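Antibiotic resistance protein (PDB 2VLI) probably confers resistance to tunicamycin as a phosphotransferase of the P-loop NTPase class, transferring phosphate to the antibiotic. Local coordinates at residues Q56-Q70 with R91-L104. Sequence-based numbering, arbitrary orientation.
Sequences QEHPMWIPLMLDALQ and RHRRLMSGLKDRGL
With CG opposite its carbonyl carbon (chi1 -74°) and the chain extended to NE, R102 reaches across L66 to the carboxylate of D67. The grip is side-on and to a single oxygen: R102 NE lies 2.9 Å and R102 NH2 3.1 Å from D67 OD1, which sits in the guanidinium plane. A third bond, R102 NH1 to G98 O at 3.0 Å, also lies in the guanidinium plane, though NH1 stands above the plane of the G98 carbonyl; it fixes the group's rotation, and L66 CB packs over one of its faces. R102 is the first residue past helix 91-101 to leave helical backbone angles, and the turn closes as a Schellman motif, with G103 at positive phi, L104 N bonded to L99 O and G103 N to K100 O.

The axes of helices 61-70 and 91-101 approach to 10.1 Å and cross at -37°. In this P-loop NTPase fold helices 61-75 and 89-101 lie side by side on one face of the parallel sheet, the latter forming the crossover from strand 80-84 to strand 107-112; L69 touches strand 80-84 and, like L95, W9 of strand 7-11. L95 is a knob in the hole formed by W61, I62, M65 and L66, its CD2 4.0 Å from I62 CG1. One turn on from I62, L66 divides its branches: CD1 rests against G98 CA at 3.6 Å, and CD2 meets L99 CD2 at 3.7 Å.

At the other end, the bend of R91 at chi3 turns one guanidinium face to the E57 carboxylate, planes 25° apart. The long salt bridge, E57 OE1 to R91 NE 3.9 Å, is purely electrostatic, the oxygen standing far off the guanidinium plane; R91 NH1 adds a weak hydrogen bond to Q56 O.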
loop_
_atom_site.group_PDB
_atom_site.type_symbol
_atom_site.label_atom_id
_atom_site.label_comp_id
_atom_site.label_asym_id
_atom_site.label_seq_id
_atom_site.Cartn_x
_atom_site.Cartn_y
_atom_site.Cartn_z
ATOM N N GLN A 56 10.123 8.939 -10.110
ATOM C CA GLN A 56 8.929 8.160 -10.424
ATOM C C GLN A 56 7.697 8.626 -9.695
ATOM O O GLN A 56 6.627 8.066 -9.888
ATOM C CB GLN A 56 9.141 6.674 -10.159
ATOM C CG GLN A 56 10.367 6.132 -10.822
ATOM C CD GLN A 56 10.357 4.619 -10.902
ATOM O OE1 GLN A 56 9.795 3.936 -10.019
ATOM N NE2 GLN A 56 10.957 4.081 -11.978
ATOM N N GLU A 57 7.826 9.688 -8.916
ATOM C CA GLU A 57 6.669 10.402 -8.354
ATOM C C GLU A 57 6.302 11.659 -9.130
ATOM O O GLU A 57 5.362 12.361 -8.756
ATOM C CB GLU A 57 6.952 10.799 -6.904
ATOM C CG GLU A 57 7.495 9.660 -6.047
ATOM C CD GLU A 57 6.434 8.789 -5.409
ATOM O OE1 GLU A 57 5.221 9.049 -5.636
ATOM O OE2 GLU A 57 6.827 7.825 -4.680
ATOM N N HIS A 58 7.034 11.951 -10.208
ATOM C CA HIS A 58 6.715 13.101 -11.053
ATOM C C HIS A 58 5.339 12.846 -11.645
ATOM O O HIS A 58 5.089 11.770 -12.169
ATOM C CB HIS A 58 7.757 13.245 -12.149
ATOM C CG HIS A 58 7.622 14.502 -12.962
ATOM N ND1 HIS A 58 6.525 14.772 -13.755
ATOM C CD2 HIS A 58 8.443 15.572 -13.080
ATOM C CE1 HIS A 58 6.692 15.941 -14.347
ATOM N NE2 HIS A 58 7.856 16.440 -13.965
ATOM N N PRO A 59 4.427 13.807 -11.557
ATOM C CA PRO A 59 3.104 13.644 -12.124
ATOM C C PRO A 59 2.985 13.231 -13.592
ATOM O O PRO A 59 1.991 12.679 -13.983
ATOM C CB PRO A 59 2.495 15.029 -11.930
ATOM C CG PRO A 59 3.160 15.556 -10.719
ATOM C CD PRO A 59 4.555 15.097 -10.846
HETATM N N MSE A 60 3.977 13.547 -14.416
HETATM C CA MSE A 60 3.984 13.189 -15.845
HETATM C C MSE A 60 4.656 11.823 -16.117
HETATM O O MSE A 60 4.559 11.313 -17.222
HETATM C CB MSE A 60 4.749 14.265 -16.655
HETATM C CG MSE A 60 4.191 15.675 -16.509
HETATM SE SE MSE A 60 2.290 15.668 -16.966
HETATM C CE MSE A 60 2.605 15.460 -18.760
ATOM N N TRP A 61 5.309 11.242 -15.117
ATOM C CA TRP A 61 6.020 9.986 -15.290
ATOM C C TRP A 61 5.124 8.850 -15.750
ATOM O O TRP A 61 5.374 8.222 -16.775
ATOM C CB TRP A 61 6.743 9.567 -14.009
ATOM C CG TRP A 61 7.494 8.279 -14.201
ATOM C CD1 TRP A 61 8.658 8.115 -14.876
ATOM C CD2 TRP A 61 7.127 6.980 -13.729
ATOM N NE1 TRP A 61 9.053 6.829 -14.839
ATOM C CE2 TRP A 61 8.147 6.101 -14.120
ATOM C CE3 TRP A 61 6.081 6.491 -12.942
ATOM C CZ2 TRP A 61 8.115 4.751 -13.819
ATOM C CZ3 TRP A 61 6.053 5.134 -12.648
ATOM C CH2 TRP A 61 7.062 4.289 -13.078
ATOM N N ILE A 62 4.025 8.601 -15.030
ATOM C CA ILE A 62 3.118 7.554 -15.486
ATOM C C ILE A 62 2.601 7.743 -16.932
ATOM O O ILE A 62 2.798 6.888 -17.777
ATOM C CB ILE A 62 1.919 7.304 -14.529
ATOM C CG1 ILE A 62 2.398 6.603 -13.243
ATOM C CG2 ILE A 62 0.903 6.432 -15.295
ATOM C CD1 ILE A 62 1.344 6.470 -12.143
ATOM N N PRO A 63 1.945 8.866 -17.229
ATOM C CA PRO A 63 1.455 8.986 -18.606
ATOM C C PRO A 63 2.538 9.034 -19.712
ATOM O O PRO A 63 2.374 8.439 -20.760
ATOM C CB PRO A 63 0.618 10.283 -18.567
ATOM C CG PRO A 63 1.222 11.063 -17.493
ATOM C CD PRO A 63 1.606 10.060 -16.431
ATOM N N LEU A 64 3.672 9.639 -19.459
ATOM C CA LEU A 64 4.623 9.767 -20.535
ATOM C C LEU A 64 5.406 8.501 -20.718
ATOM O O LEU A 64 5.720 8.139 -21.846
ATOM C CB LEU A 64 5.546 10.970 -20.361
ATOM C CG LEU A 64 4.956 12.375 -20.285
ATOM C CD1 LEU A 64 6.008 13.479 -20.454
ATOM C CD2 LEU A 64 3.694 12.519 -21.244
HETATM N N MSE A 65 5.771 7.840 -19.621
HETATM C CA MSE A 65 6.417 6.551 -19.755
HETATM C C MSE A 65 5.541 5.518 -20.465
HETATM O O MSE A 65 6.039 4.718 -21.257
HETATM C CB MSE A 65 6.927 6.097 -18.381
HETATM C CG MSE A 65 7.635 4.763 -18.337
HETATM SE SE MSE A 65 6.433 3.204 -18.303
HETATM C CE MSE A 65 5.437 3.497 -16.606
ATOM N N LEU A 66 4.229 5.540 -20.224
ATOM C CA LEU A 66 3.304 4.604 -20.852
ATOM C C LEU A 66 3.056 4.928 -22.330
ATOM O O LEU A 66 2.900 4.042 -23.160
ATOM C CB LEU A 66 1.977 4.566 -20.092
ATOM C CG LEU A 66 1.907 3.878 -18.689
ATOM C CD1 LEU A 66 0.480 4.015 -18.089
ATOM C CD2 LEU A 66 2.402 2.447 -18.729
ATOM N N ASP A 67 3.007 6.210 -22.663
ATOM C CA ASP A 67 3.052 6.607 -24.082
ATOM C C ASP A 67 4.296 6.067 -24.791
ATOM O O ASP A 67 4.202 5.534 -25.887
ATOM C CB ASP A 67 3.043 8.108 -24.179
ATOM C CG ASP A 67 1.742 8.710 -23.744
ATOM O OD1 ASP A 67 0.718 7.978 -23.608
ATOM O OD2 ASP A 67 1.758 9.930 -23.522
ATOM N N ALA A 68 5.472 6.284 -24.209
ATOM C CA ALA A 68 6.688 5.702 -24.760
ATOM C C ALA A 68 6.625 4.173 -24.925
ATOM O O ALA A 68 7.113 3.623 -25.904
ATOM C CB ALA A 68 7.873 6.070 -23.896
ATOM N N LEU A 69 6.103 3.492 -23.907
ATOM C CA LEU A 69 5.926 2.048 -23.906
ATOM C C LEU A 69 5.025 1.580 -25.042
ATOM O O LEU A 69 5.336 0.610 -25.726
ATOM C CB LEU A 69 5.345 1.566 -22.565
ATOM C CG LEU A 69 5.270 0.057 -22.346
ATOM C CD1 LEU A 69 6.652 -0.578 -22.569
ATOM C CD2 LEU A 69 4.722 -0.248 -20.943
ATOM N N GLN A 70 3.923 2.272 -25.240
ATOM C CA GLN A 70 3.027 1.973 -26.348
ATOM C C GLN A 70 3.759 2.056 -27.695
ATOM O O GLN A 70 3.676 1.147 -28.497
ATOM C CB GLN A 70 1.876 2.940 -26.312
ATOM C CG GLN A 70 0.756 2.698 -27.301
ATOM C CD GLN A 70 -0.350 3.716 -27.089
ATOM O OE1 GLN A 70 -0.095 4.842 -26.652
ATOM N NE2 GLN A 70 -1.573 3.329 -27.364
ATOM N N ARG A 91 -0.315 4.136 -7.217
ATOM C CA ARG A 91 0.525 4.225 -8.441
ATOM C C ARG A 91 0.399 2.930 -9.270
ATOM O O ARG A 91 0.293 2.992 -10.474
ATOM C CB ARG A 91 2.008 4.513 -8.159
ATOM C CG ARG A 91 2.386 6.034 -8.034
ATOM C CD ARG A 91 3.920 6.306 -8.012
ATOM N NE ARG A 91 4.528 5.470 -6.989
ATOM C CZ ARG A 91 5.789 4.997 -6.929
ATOM N NH1 ARG A 91 6.727 5.279 -7.830
ATOM N NH2 ARG A 91 6.099 4.189 -5.917
ATOM N N HIS A 92 0.370 1.765 -8.609
ATOM C CA HIS A 92 0.163 0.493 -9.316
ATOM C C HIS A 92 -1.148 0.503 -10.109
ATOM O O HIS A 92 -1.190 0.093 -11.263
ATOM C CB HIS A 92 0.199 -0.696 -8.328
ATOM C CG HIS A 92 -0.005 -2.029 -8.978
ATOM N ND1 HIS A 92 0.974 -2.646 -9.744
ATOM C CD2 HIS A 92 -1.085 -2.848 -9.006
ATOM C CE1 HIS A 92 0.493 -3.793 -10.211
ATOM N NE2 HIS A 92 -0.748 -3.943 -9.773
ATOM N N ARG A 93 -2.231 0.972 -9.491
ATOM C CA ARG A 93 -3.501 0.951 -10.178
ATOM C C ARG A 93 -3.478 1.874 -11.376
ATOM O O ARG A 93 -4.021 1.568 -12.403
ATOM C CB ARG A 93 -4.674 1.307 -9.239
ATOM C CG ARG A 93 -6.033 1.361 -9.968
ATOM C CD ARG A 93 -6.312 0.229 -11.011
ATOM N NE ARG A 93 -6.642 -1.091 -10.451
ATOM C CZ ARG A 93 -7.877 -1.565 -10.282
ATOM N NH1 ARG A 93 -8.934 -0.818 -10.602
ATOM N NH2 ARG A 93 -8.052 -2.796 -9.787
ATOM N N ARG A 94 -2.857 3.029 -11.190
ATOM C CA ARG A 94 -2.755 4.088 -12.202
ATOM C C ARG A 94 -2.055 3.541 -13.443
ATOM O O ARG A 94 -2.532 3.714 -14.569
ATOM C CB ARG A 94 -2.004 5.297 -11.631
ATOM C CG ARG A 94 -2.902 6.273 -10.801
ATOM C CD ARG A 94 -2.341 7.741 -10.771
ATOM N NE ARG A 94 -1.230 7.904 -9.820
ATOM C CZ ARG A 94 -1.360 7.988 -8.493
ATOM N NH1 ARG A 94 -2.562 7.936 -7.917
ATOM N NH2 ARG A 94 -0.268 8.105 -7.723
ATOM N N LEU A 95 -0.940 2.862 -13.190
ATOM C CA LEU A 95 -0.213 2.142 -14.197
ATOM C C LEU A 95 -1.028 1.066 -14.876
ATOM O O LEU A 95 -1.045 0.987 -16.075
ATOM C CB LEU A 95 1.074 1.558 -13.589
ATOM C CG LEU A 95 2.257 2.486 -13.287
ATOM C CD1 LEU A 95 3.265 1.828 -12.303
ATOM C CD2 LEU A 95 3.020 2.871 -14.585
HETATM N N MSE A 96 -1.750 0.245 -14.095
HETATM C CA MSE A 96 -2.519 -0.813 -14.669
HETATM C C MSE A 96 -3.646 -0.233 -15.520
HETATM O O MSE A 96 -3.851 -0.694 -16.604
HETATM C CB MSE A 96 -3.051 -1.805 -13.584
HETATM C CG MSE A 96 -2.025 -2.721 -12.913
HETATM SE SE MSE A 96 -0.786 -3.796 -14.012
HETATM C CE MSE A 96 0.792 -2.585 -13.928
ATOM N N SER A 97 -4.390 0.769 -15.040
ATOM C CA SER A 97 -5.462 1.327 -15.884
ATOM C C SER A 97 -4.929 2.130 -17.112
ATOM O O SER A 97 -5.536 2.125 -18.199
ATOM C CB SER A 97 -6.432 2.149 -15.037
ATOM O OG SER A 97 -5.743 3.104 -14.256
ATOM N N GLY A 98 -3.783 2.792 -16.946
ATOM C CA GLY A 98 -3.089 3.398 -18.084
ATOM C C GLY A 98 -2.725 2.444 -19.191
ATOM O O GLY A 98 -2.910 2.771 -20.347
ATOM N N LEU A 99 -2.210 1.258 -18.858
ATOM C CA LEU A 99 -1.922 0.242 -19.864
ATOM C C LEU A 99 -3.190 -0.142 -20.631
ATOM O O LEU A 99 -3.216 -0.182 -21.865
ATOM C CB LEU A 99 -1.332 -1.027 -19.239
ATOM C CG LEU A 99 0.094 -0.866 -18.727
ATOM C CD1 LEU A 99 0.388 -1.988 -17.829
ATOM C CD2 LEU A 99 1.080 -0.770 -19.885
ATOM N N LYS A 100 -4.224 -0.435 -19.866
ATOM C CA LYS A 100 -5.503 -0.877 -20.412
ATOM C C LYS A 100 -6.026 0.183 -21.407
ATOM O O LYS A 100 -6.286 -0.171 -22.547
ATOM C CB LYS A 100 -6.484 -1.107 -19.272
ATOM C CG LYS A 100 -7.598 -2.061 -19.618
ATOM C CD LYS A 100 -8.876 -1.706 -18.874
ATOM C CE LYS A 100 -9.948 -2.769 -19.153
ATOM N NZ LYS A 100 -10.342 -2.867 -20.618
ATOM N N ASP A 101 -6.086 1.452 -20.968
ATOM C CA ASP A 101 -6.439 2.669 -21.794
ATOM C C ASP A 101 -5.723 2.748 -23.141
ATOM O O ASP A 101 -6.312 3.141 -24.167
ATOM C CB ASP A 101 -6.078 3.970 -21.052
ATOM C CG ASP A 101 -6.931 4.221 -19.808
ATOM O OD1 ASP A 101 -7.844 3.413 -19.545
ATOM O OD2 ASP A 101 -6.662 5.214 -19.079
ATOM N N ARG A 102 -4.451 2.382 -23.119
ATOM C CA ARG A 102 -3.578 2.395 -24.287
ATOM C C ARG A 102 -3.663 1.122 -25.085
ATOM O O ARG A 102 -2.869 0.896 -26.011
ATOM C CB ARG A 102 -2.135 2.652 -23.846
ATOM C CG ARG A 102 -1.940 4.081 -23.453
ATOM C CD ARG A 102 -0.674 4.282 -22.698
ATOM N NE ARG A 102 -0.549 5.674 -22.300
ATOM C CZ ARG A 102 -1.152 6.254 -21.283
ATOM N NH1 ARG A 102 -1.917 5.567 -20.451
ATOM N NH2 ARG A 102 -0.919 7.522 -21.040
ATOM N N GLY A 103 -4.586 0.262 -24.679
ATOM C CA GLY A 103 -4.823 -1.001 -25.334
ATOM C C GLY A 103 -3.705 -1.988 -25.195
ATOM O O GLY A 103 -3.578 -2.858 -26.024
ATOM N N LEU A 104 -2.898 -1.885 -24.141
ATOM C CA LEU A 104 -1.723 -2.729 -24.021
ATOM C C LEU A 104 -2.034 -3.862 -23.037
ATOM O O LEU A 104 -2.450 -3.615 -21.900
ATOM C CB LEU A 104 -0.550 -1.890 -23.529
ATOM C CG LEU A 104 0.138 -0.940 -24.509
ATOM C CD1 LEU A 104 1.113 -0.031 -23.783
ATOM C CD2 LEU A 104 0.872 -1.754 -25.571
#